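Local coordinates for ornithine decarboxylase (Entamoeba histolytica, PDB 4AIB), which probably catalyses, as a homodimer using pyridoxal 5'-phosphate, the decarboxylation of L-ornithine to putrescine, the first step of this route to polyamines, at residues P135-I143 / L177-H185; L200-E211 / T242-R251. All blocks are in the same frame, centred on the assembly; numbering follows the deposited sequence.

Contact 1. Residues P135-I143 / L177-H185; sequences PKMGIMIRI and LNLDGVHFH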
loop_
_atom_site.group_PDB
_atom_site.type_symbol
_atom_site.label_atom_id
_atom_site.label_comp_id
_atom_site.label_asym_id
_atom_site.label_seq_id
_atom_site.Cartn_x
_atom_site.Cartn_y
_atom_site.Cartn_z
ATOM N N PRO A 135 -13.031 -26.853 -16.896
ATOM C CA PRO A 135 -12.549 -28.181 -16.502
ATOM C C PRO A 135 -11.376 -28.717 -17.330
ATOM O O PRO A 135 -10.888 -29.817 -17.062
ATOM C CB PRO A 135 -13.784 -29.065 -16.689
ATOM C CG PRO A 135 -14.546 -28.408 -17.787
ATOM C CD PRO A 135 -14.273 -26.932 -17.693
ATOM N N LYS A 136 -10.928 -27.946 -18.318
ATOM C CA LYS A 136 -9.795 -28.343 -19.154
ATOM C C LYS A 136 -8.462 -27.779 -18.658
ATOM O O LYS A 136 -7.399 -28.157 -19.157
ATOM C CB LYS A 136 -10.036 -27.951 -20.615
ATOM C CG LYS A 136 -10.965 -28.894 -21.361
ATOM C CD LYS A 136 -10.958 -28.614 -22.854
ATOM C CE LYS A 136 -11.806 -29.626 -23.606
ATOM N NZ LYS A 136 -11.813 -29.367 -25.073
ATOM N N MET A 137 -8.526 -26.885 -17.673
ATOM C CA MET A 137 -7.333 -26.260 -17.105
ATOM C C MET A 137 -6.569 -27.238 -16.213
ATOM O O MET A 137 -7.157 -27.903 -15.357
ATOM C CB MET A 137 -7.711 -24.999 -16.324
ATOM C CG MET A 137 -6.586 -23.981 -16.191
ATOM S SD MET A 137 -7.123 -22.391 -15.525
ATOM C CE MET A 137 -8.095 -21.739 -16.881
ATOM N N GLY A 138 -5.260 -27.327 -16.434
ATOM C CA GLY A 138 -4.387 -28.180 -15.629
ATOM C C GLY A 138 -4.235 -27.650 -14.216
ATOM O O GLY A 138 -4.118 -26.440 -14.009
ATOM N N ILE A 139 -4.232 -28.561 -13.247
ATOM C CA ILE A 139 -4.238 -28.195 -11.834
ATOM C C ILE A 139 -2.947 -28.605 -11.130
ATOM O O ILE A 139 -2.468 -29.729 -11.291
ATOM C CB ILE A 139 -5.460 -28.804 -11.104
ATOM C CG1 ILE A 139 -6.758 -28.209 -11.657
ATOM C CG2 ILE A 139 -5.372 -28.582 -9.598
ATOM C CD1 ILE A 139 -7.993 -29.032 -11.362
ATOM N N MET A 140 -2.390 -27.678 -10.356
ATOM C CA MET A 140 -1.220 -27.955 -9.539
ATOM C C MET A 140 -1.614 -27.918 -8.066
ATOM O O MET A 140 -2.317 -27.005 -7.626
ATOM C CB MET A 140 -0.117 -26.938 -9.826
ATOM C CG MET A 140 1.230 -27.567 -10.147
ATOM S SD MET A 140 2.591 -26.394 -10.306
ATOM C CE MET A 140 1.965 -25.243 -11.529
ATOM N N ILE A 141 -1.170 -28.916 -7.309
ATOM C CA ILE A 141 -1.513 -29.009 -5.889
ATOM C C ILE A 141 -0.488 -28.271 -5.020
ATOM O O ILE A 141 0.716 -28.516 -5.123
ATOM C CB ILE A 141 -1.729 -30.481 -5.444
ATOM C CG1 ILE A 141 -2.348 -30.542 -4.042
ATOM C CG2 ILE A 141 -0.442 -31.297 -5.546
ATOM C CD1 ILE A 141 -3.072 -31.839 -3.741
ATOM N N ARG A 142 -0.969 -27.353 -4.185
ATOM C CA ARG A 142 -0.088 -26.572 -3.319
ATOM C C ARG A 142 0.136 -27.258 -1.972
ATOM O O ARG A 142 -0.814 -27.514 -1.234
ATOM C CB ARG A 142 -0.613 -25.143 -3.128
ATOM C CG ARG A 142 0.315 -24.247 -2.317
ATOM C CD ARG A 142 -0.047 -22.777 -2.452
ATOM N NE ARG A 142 0.823 -21.927 -1.639
ATOM C CZ ARG A 142 0.859 -20.598 -1.701
ATOM N NH1 ARG A 142 0.076 -19.936 -2.545
ATOM N NH2 ARG A 142 1.688 -19.925 -0.915
ATOM N N ILE A 143 1.398 -27.552 -1.670
ATOM C CA ILE A 143 1.780 -28.182 -0.403
ATOM C C ILE A 143 2.661 -27.246 0.435
ATOM O O ILE A 143 2.952 -26.121 0.019
ATOM C CB ILE A 143 2.466 -29.559 -0.619
ATOM C CG1 ILE A 143 3.782 -29.425 -1.398
ATOM C CG2 ILE A 143 1.526 -30.532 -1.319
ATOM C CD1 ILE A 143 5.027 -29.573 -0.545
ATOM N N LEU A 177 -10.284 -34.439 -13.535
ATOM C CA LEU A 177 -9.506 -33.273 -13.941
ATOM C C LEU A 177 -8.032 -33.612 -14.134
ATOM O O LEU A 177 -7.532 -34.591 -13.576
ATOM C CB LEU A 177 -9.666 -32.143 -12.919
ATOM C CG LEU A 177 -11.080 -31.596 -12.703
ATOM C CD1 LEU A 177 -11.159 -30.819 -11.400
ATOM C CD2 LEU A 177 -11.531 -30.731 -13.871
ATOM N N ASN A 178 -7.348 -32.794 -14.930
ATOM C CA ASN A 178 -5.930 -32.987 -15.217
ATOM C C ASN A 178 -5.047 -32.395 -14.125
ATOM O O ASN A 178 -5.224 -31.239 -13.732
ATOM C CB ASN A 178 -5.563 -32.373 -16.575
ATOM C CG ASN A 178 -6.481 -32.827 -17.698
ATOM O OD1 ASN A 178 -7.002 -32.005 -18.454
ATOM N ND2 ASN A 178 -6.686 -34.137 -17.814
ATOM N N LEU A 179 -4.102 -33.198 -13.641
ATOM C CA LEU A 179 -3.131 -32.746 -12.651
ATOM C C LEU A 179 -1.769 -32.519 -13.300
ATOM O O LEU A 179 -1.145 -33.456 -13.808
ATOM C CB LEU A 179 -3.013 -33.751 -11.497
ATOM C CG LEU A 179 -2.137 -33.354 -10.301
ATOM C CD1 LEU A 179 -2.903 -32.481 -9.316
ATOM C CD2 LEU A 179 -1.595 -34.589 -9.599
ATOM N N ASP A 180 -1.321 -31.266 -13.285
ATOM C CA ASP A 180 -0.013 -30.905 -13.822
ATOM C C ASP A 180 1.114 -31.313 -12.876
ATOM O O ASP A 180 2.177 -31.747 -13.324
ATOM C CB ASP A 180 0.053 -29.406 -14.130
ATOM C CG ASP A 180 -0.767 -29.020 -15.353
ATOM O OD1 ASP A 180 -1.024 -29.891 -16.214
ATOM O OD2 ASP A 180 -1.148 -27.837 -15.461
ATOM N N GLY A 181 0.877 -31.176 -11.573
ATOM C CA GLY A 181 1.852 -31.591 -10.569
ATOM C C GLY A 181 1.705 -30.938 -9.208
ATOM O O GLY A 181 0.591 -30.677 -8.748
ATOM N N VAL A 182 2.844 -30.676 -8.571
ATOM C CA VAL A 182 2.890 -30.167 -7.198
ATOM C C VAL A 182 3.554 -28.787 -7.139
ATOM O O VAL A 182 4.479 -28.500 -7.902
ATOM C CB VAL A 182 3.630 -31.149 -6.256
ATOM C CG1 VAL A 182 3.416 -30.770 -4.798
ATOM C CG2 VAL A 182 3.166 -32.580 -6.486
ATOM N N HIS A 183 3.070 -27.945 -6.228
ATOM C CA HIS A 183 3.587 -26.591 -6.032
ATOM C C HIS A 183 3.744 -26.288 -4.566
ATOM O O HIS A 183 2.911 -26.687 -3.753
ATOM C CB HIS A 183 2.657 -25.578 -6.700
ATOM C CG HIS A 183 2.828 -24.156 -6.207
ATOM N ND1 HIS A 183 3.828 -23.359 -6.626
ATOM C CD2 HIS A 183 2.071 -23.402 -5.313
ATOM C CE1 HIS A 183 3.723 -22.158 -6.026
ATOM N NE2 HIS A 183 2.647 -22.186 -5.223
ATOM N N PHE A 184 4.822 -25.594 -4.212
ATOM C CA PHE A 184 5.005 -25.100 -2.845
ATOM C C PHE A 184 5.680 -23.732 -2.824
ATOM O O PHE A 184 6.549 -23.450 -3.648
ATOM C CB PHE A 184 5.764 -26.112 -1.968
ATOM C CG PHE A 184 7.186 -26.368 -2.399
ATOM C CD1 PHE A 184 8.232 -25.604 -1.889
ATOM C CD2 PHE A 184 7.483 -27.392 -3.292
ATOM C CE1 PHE A 184 9.542 -25.842 -2.279
ATOM C CE2 PHE A 184 8.791 -27.637 -3.684
ATOM C CZ PHE A 184 9.822 -26.863 -3.174
ATOM N N HIS A 185 5.267 -22.889 -1.880
ATOM C CA HIS A 185 5.845 -21.558 -1.724
ATOM C C HIS A 185 6.242 -21.330 -0.296
ATOM O O HIS A 185 5.420 -21.456 0.616
ATOM C CB HIS A 185 4.858 -20.487 -2.183
ATOM C CG HIS A 185 5.506 -19.165 -2.528
ATOM N ND1 HIS A 185 5.908 -18.288 -1.590
ATOM C CD2 HIS A 185 5.803 -18.587 -3.761
ATOM C CE1 HIS A 185 6.442 -17.205 -2.188
ATOM N NE2 HIS A 185 6.377 -17.390 -3.517
#

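Contact 2. Residues L200-E211 / T242-R251; sequences LTKARNTVTLAE and TIKELEFPER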
loop_
_atom_site.group_PDB
_atom_site.type_symbol
_atom_site.label_atom_id
_atom_site.label_comp_id
_atom_site.label_asym_id
_atom_site.label_seq_id
_atom_site.Cartn_x
_atom_site.Cartn_y
_atom_site.Cartn_z
ATOM N N LEU A 200 10.888 -30.469 -1.061
ATOM C CA LEU A 200 11.117 -31.245 -2.282
ATOM C C LEU A 200 10.910 -32.740 -2.052
ATOM O O LEU A 200 10.376 -33.440 -2.917
ATOM C CB LEU A 200 12.525 -30.995 -2.835
ATOM C CG LEU A 200 12.770 -29.739 -3.676
ATOM C CD1 LEU A 200 14.262 -29.494 -3.839
ATOM C CD2 LEU A 200 12.091 -29.842 -5.033
ATOM N N THR A 201 11.344 -33.220 -0.887
ATOM C CA THR A 201 11.150 -34.613 -0.486
ATOM C C THR A 201 9.663 -34.885 -0.252
ATOM O O THR A 201 9.159 -35.959 -0.588
ATOM C CB THR A 201 11.959 -34.955 0.784
ATOM O OG1 THR A 201 13.294 -34.449 0.655
ATOM C CG2 THR A 201 12.017 -36.463 1.006
ATOM N N LYS A 202 8.977 -33.895 0.317
ATOM C CA LYS A 202 7.531 -33.943 0.529
ATOM C C LYS A 202 6.780 -33.918 -0.805
ATOM O O LYS A 202 5.733 -34.555 -0.947
ATOM C CB LYS A 202 7.095 -32.771 1.416
ATOM C CG LYS A 202 5.654 -32.823 1.900
ATOM C CD LYS A 202 5.366 -31.674 2.854
ATOM C CE LYS A 202 3.873 -31.488 3.064
ATOM N NZ LYS A 202 3.583 -30.456 4.098
ATOM N N ALA A 203 7.325 -33.183 -1.774
ATOM C CA ALA A 203 6.753 -33.107 -3.118
ATOM C C ALA A 203 6.959 -34.406 -3.893
ATOM O O ALA A 203 6.080 -34.827 -4.645
ATOM C CB ALA A 203 7.339 -31.929 -3.885
ATOM N N ARG A 204 8.120 -35.032 -3.703
ATOM C CA ARG A 204 8.445 -36.306 -4.350
ATOM C C ARG A 204 7.489 -37.415 -3.908
ATOM O O ARG A 204 7.091 -38.263 -4.711
ATOM C CB ARG A 204 9.904 -36.696 -4.068
ATOM C CG ARG A 204 10.375 -37.987 -4.731
ATOM C CD ARG A 204 10.508 -37.849 -6.241
ATOM N NE ARG A 204 10.594 -39.149 -6.904
ATOM C CZ ARG A 204 9.549 -39.828 -7.373
ATOM N NH1 ARG A 204 8.321 -39.337 -7.260
ATOM N NH2 ARG A 204 9.733 -41.003 -7.958
ATOM N N ASN A 205 7.121 -37.391 -2.628
ATOM C CA ASN A 205 6.150 -38.332 -2.074
ATOM C C ASN A 205 4.736 -38.080 -2.594
ATOM O O ASN A 205 3.946 -39.015 -2.737
ATOM C CB ASN A 205 6.167 -38.283 -0.544
ATOM C CG ASN A 205 7.503 -38.706 0.042
ATOM O OD1 ASN A 205 8.092 -39.706 -0.372
ATOM N ND2 ASN A 205 7.984 -37.946 1.019
ATOM N N THR A 206 4.429 -36.814 -2.875
ATOM C CA THR A 206 3.131 -36.422 -3.425
ATOM C C THR A 206 2.983 -36.891 -4.875
ATOM O O THR A 206 1.880 -37.222 -5.315
ATOM C CB THR A 206 2.909 -34.895 -3.324
ATOM O OG1 THR A 206 3.240 -34.446 -2.004
ATOM C CG2 THR A 206 1.456 -34.529 -3.618
ATOM N N VAL A 207 4.099 -36.924 -5.604
ATOM C CA VAL A 207 4.125 -37.406 -6.989
ATOM C C VAL A 207 3.771 -38.894 -7.056
ATOM O O VAL A 207 2.884 -39.289 -7.815
ATOM C CB VAL A 207 5.492 -37.141 -7.669
ATOM C CG1 VAL A 207 5.571 -37.820 -9.031
ATOM C CG2 VAL A 207 5.733 -35.648 -7.817
ATOM N N THR A 208 4.460 -39.704 -6.250
ATOM C CA THR A 208 4.220 -41.152 -6.190
ATOM C C THR A 208 2.815 -41.494 -5.690
ATOM O O THR A 208 2.227 -42.488 -6.118
ATOM C CB THR A 208 5.264 -41.879 -5.316
ATOM O OG1 THR A 208 5.492 -41.136 -4.113
ATOM C CG2 THR A 208 6.579 -42.039 -6.065
ATOM N N LEU A 209 2.290 -40.669 -4.785
ATOM C CA LEU A 209 0.922 -40.820 -4.296
ATOM C C LEU A 209 -0.082 -40.527 -5.410
ATOM O O LEU A 209 -1.036 -41.280 -5.603
ATOM C CB LEU A 209 0.674 -39.909 -3.086
ATOM C CG LEU A 209 -0.698 -39.913 -2.399
ATOM C CD1 LEU A 209 -1.028 -41.266 -1.784
ATOM C CD2 LEU A 209 -0.755 -38.821 -1.342
ATOM N N ALA A 210 0.152 -39.439 -6.143
ATOM C CA ALA A 210 -0.705 -39.042 -7.261
ATOM C C ALA A 210 -0.594 -40.001 -8.444
ATOM O O ALA A 210 -1.558 -40.184 -9.190
ATOM C CB ALA A 210 -0.387 -37.620 -7.697
ATOM N N GLU A 211 0.584 -40.603 -8.611
ATOM C CA GLU A 211 0.803 -41.620 -9.641
ATOM C C GLU A 211 -0.032 -42.868 -9.372
ATOM O O GLU A 211 -0.465 -43.542 -10.306
ATOM C CB GLU A 211 2.283 -41.989 -9.749
ATOM C CG GLU A 211 3.100 -41.056 -10.632
ATOM C CD GLU A 211 4.531 -41.527 -10.828
ATOM O OE1 GLU A 211 5.163 -41.968 -9.844
ATOM O OE2 GLU A 211 5.025 -41.458 -11.973
ATOM N N THR A 242 19.530 -32.181 -4.941
ATOM C CA THR A 242 18.352 -32.826 -4.354
ATOM C C THR A 242 17.376 -33.301 -5.437
ATOM O O THR A 242 16.776 -34.370 -5.306
ATOM C CB THR A 242 17.636 -31.904 -3.342
ATOM O OG1 THR A 242 18.601 -31.317 -2.459
ATOM C CG2 THR A 242 16.622 -32.686 -2.512
ATOM N N ILE A 243 17.235 -32.507 -6.500
ATOM C CA ILE A 243 16.410 -32.863 -7.663
ATOM C C ILE A 243 16.819 -34.217 -8.257
ATOM O O ILE A 243 15.961 -35.042 -8.587
ATOM C CB ILE A 243 16.449 -31.750 -8.751
ATOM C CG1 ILE A 243 15.618 -30.524 -8.332
ATOM C CG2 ILE A 243 16.013 -32.272 -10.117
ATOM C CD1 ILE A 243 14.168 -30.800 -7.985
ATOM N N LYS A 244 18.128 -34.438 -8.376
ATOM C CA LYS A 244 18.672 -35.689 -8.909
ATOM C C LYS A 244 18.496 -36.870 -7.956
ATOM O O LYS A 244 18.157 -37.974 -8.390
ATOM C CB LYS A 244 20.156 -35.529 -9.253
ATOM C CG LYS A 244 20.431 -34.966 -10.637
ATOM C CD LYS A 244 21.897 -35.141 -11.002
ATOM C CE LYS A 244 22.151 -34.818 -12.466
ATOM N NZ LYS A 244 23.551 -35.139 -12.859
ATOM N N GLU A 245 18.729 -36.628 -6.668
ATOM C CA GLU A 245 18.726 -37.677 -5.643
ATOM C C GLU A 245 17.345 -38.271 -5.372
ATOM O O GLU A 245 17.225 -39.463 -5.077
ATOM C CB GLU A 245 19.324 -37.151 -4.336
ATOM C CG GLU A 245 20.835 -36.967 -4.366
ATOM C CD GLU A 245 21.363 -36.171 -3.185
ATOM O OE1 GLU A 245 20.554 -35.675 -2.369
ATOM O OE2 GLU A 245 22.598 -36.037 -3.075
ATOM N N LEU A 246 16.312 -37.438 -5.467
ATOM C CA LEU A 246 14.938 -37.877 -5.227
ATOM C C LEU A 246 14.404 -38.760 -6.356
ATOM O O LEU A 246 13.424 -39.487 -6.172
ATOM C CB LEU A 246 14.014 -36.676 -4.994
ATOM C CG LEU A 246 14.163 -35.940 -3.658
ATOM C CD1 LEU A 246 13.497 -34.575 -3.724
ATOM C CD2 LEU A 246 13.605 -36.757 -2.499
ATOM N N GLU A 247 15.065 -38.692 -7.513
ATOM C CA GLU A 247 14.718 -39.486 -8.698
ATOM C C GLU A 247 13.264 -39.300 -9.127
ATOM O O GLU A 247 12.433 -40.202 -8.987
ATOM C CB GLU A 247 15.057 -40.972 -8.498
ATOM C CG GLU A 247 16.547 -41.277 -8.475
ATOM C CD GLU A 247 16.856 -42.764 -8.392
ATOM O OE1 GLU A 247 15.920 -43.588 -8.479
ATOM O OE2 GLU A 247 18.046 -43.111 -8.240
ATOM N N PHE A 248 12.969 -38.108 -9.638
ATOM C CA PHE A 248 11.657 -37.791 -10.192
ATOM C C PHE A 248 11.459 -38.516 -11.524
ATOM O O PHE A 248 12.436 -38.785 -12.228
ATOM C CB PHE A 248 11.519 -36.280 -10.387
ATOM C CG PHE A 248 11.220 -35.525 -9.122
ATOM C CD1 PHE A 248 12.250 -35.079 -8.300
ATOM C CD2 PHE A 248 9.905 -35.254 -8.755
ATOM C CE1 PHE A 248 11.974 -34.381 -7.133
ATOM C CE2 PHE A 248 9.622 -34.557 -7.590
ATOM C CZ PHE A 248 10.658 -34.120 -6.778
ATOM N N PRO A 249 10.195 -38.844 -11.871
ATOM C CA PRO A 249 9.877 -39.482 -13.153
ATOM C C PRO A 249 10.496 -38.770 -14.359
ATOM O O PRO A 249 10.659 -37.548 -14.352
ATOM C CB PRO A 249 8.353 -39.398 -13.210
ATOM C CG PRO A 249 7.936 -39.466 -11.783
ATOM C CD PRO A 249 9.003 -38.749 -11.002
ATOM N N GLU A 250 10.828 -39.549 -15.386
ATOM C CA GLU A 250 11.535 -39.052 -16.569
ATOM C C GLU A 250 10.828 -37.877 -17.252
ATOM O O GLU A 250 11.481 -36.989 -17.797
ATOM C CB GLU A 250 11.762 -40.199 -17.561
ATOM C CG GLU A 250 13.001 -40.056 -18.434
ATOM C CD GLU A 250 12.738 -39.296 -19.724
ATOM O OE1 GLU A 250 11.761 -39.630 -20.432
ATOM O OE2 GLU A 250 13.518 -38.371 -20.035
ATOM N N ARG A 251 9.497 -37.873 -17.197
ATOM C CA ARG A 251 8.676 -36.845 -17.846
ATOM C C ARG A 251 8.600 -35.509 -17.093
ATOM O O ARG A 251 8.217 -34.494 -17.680
ATOM C CB ARG A 251 7.256 -37.373 -18.100
ATOM C CG ARG A 251 6.639 -38.112 -16.920
ATOM C CD ARG A 251 5.119 -38.060 -16.945
ATOM N NE ARG A 251 4.522 -39.069 -16.069
ATOM C CZ ARG A 251 4.409 -38.959 -14.746
ATOM N NH1 ARG A 251 4.856 -37.883 -14.113
ATOM N NH2 ARG A 251 3.849 -39.939 -14.048
#

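Contact 1. Residues P135-I143 / L177-H185
Leu177 opens the contact, its CD1 lying 3.6 Å from Ile139 CD1 and its CD2 resting near Pro135. The carbonyl of Asn178 then accepts a hydrogen bond from Ile139 N. Leu179 faces Ile139 in register, but the next residue is extra. At this beta bulge Asp180 N binds Ile139 O (2.8 Å), and Met140 pairs with Gly181 instead. Asp180 leans over the Gly138 backbone, its OD2 held by His118. Beyond the bulge, Ile141 N reaches Gly181 O in a nearly straight bond (168° at the hydrogen). Val182 spreads its methyls among the isoleucines, CG1 lying 3.7 Å from Ile143 CG1. On the other sheet face, His183 CB meets Met140 SD. The extended Arg142 chain runs beside the His183 ring; Arg142 CG lies 3.6 Å from His183 CD2, with the guanidinium plane turned 84° from the ring. Phe184 CB packs against Ile143 CD1, and His185 CB lies near Arg142 NH2. The chemistry is therefore two-sided: apolar on the face of Leu179, Val182, Ile143 and Phe184, which meets helix 194-212, and mixed polar on the barrel interior; the His185 side chain lies about 9 Å from that of Lys57, the predicted cofactor lysine.

Contact 2. Residues L200-E211 / T242-R251
The backbones come nearest at Arg204 and Leu246, with CA atoms 6.7 Å apart, and at Leu200 and Thr242, where they are 7.7 Å apart. Residues 200-211 are helical throughout, whereas 242-251 holds the last turn of helix 232-245 and the loop after it. Glu247 leaves the helical conformation with positive phi (55°), and from there the chain runs on past Arg204 toward Glu211. At the helical end, Leu200 CD2 touches Ile243 CD1 at 3.7 Å, and Leu246 sets CD1 against Leu200 and CD2 against Thr201. The two helices are neighbours in the outer layer of the alpha/beta barrel that forms the pyridoxal-binding domain. Between them in sequence comes strand 219-221, whose Ile220 is touched by both Val207 and Phe248.

Arg204 carries the middle of the contact. A bend at chi2 (70°) lays its CD over the Phe248 ring in a CH-pi contact, 3.5 Å from the centroid and almost on the ring normal. From there NE donates to Leu246 O at 2.9 Å; the acceptor lies close to the guanidinium plane, although the donor sits above the carbonyl plane. Glu247 O receives weak bonds from both NE and NH2, so the carbonyls of Leu246 and Glu247, where the chain leaves the helix, meet the cation, which their partial negative charge probably helps to hold. Pro249 CD lies over one guanidinium face, toward its rim. Phe248 is packed from other directions too: Val207 CG2 approaches the ring edge, 4.0 Å from CE2, and Phe254 stacks with it edge-to-face. Farther along, the Arg251 chain brings NH2 to Glu211 OE2 in a 2.8 Å salt bridge, with Pro249 CG alongside the same carboxylate oxygen.

Overall arrangement
Helix 194-212 joins the two contacts: its inner side packs on the strand pair of contact 1, while its flank meets the end of helix 232-245 and the loop that follows in contact 2. Across this shared layer Leu179 CD2 meets Ala210 CB at 3.8 Å, and Val182 CG2 lies 3.9 Å from Thr206 CG2. Contact 1 belongs to the buried barrel wall and is built mainly from main-chain hydrogen bonds between parallel strands. Contact 2 lies farther out and is partly exposed; there side chains do the work, through an arginine bound to carbonyls, aromatic packing and a salt bridge. Contact 1 reaches toward the predicted cofactor lysine, whereas contact 2 is remote from the annotated sites.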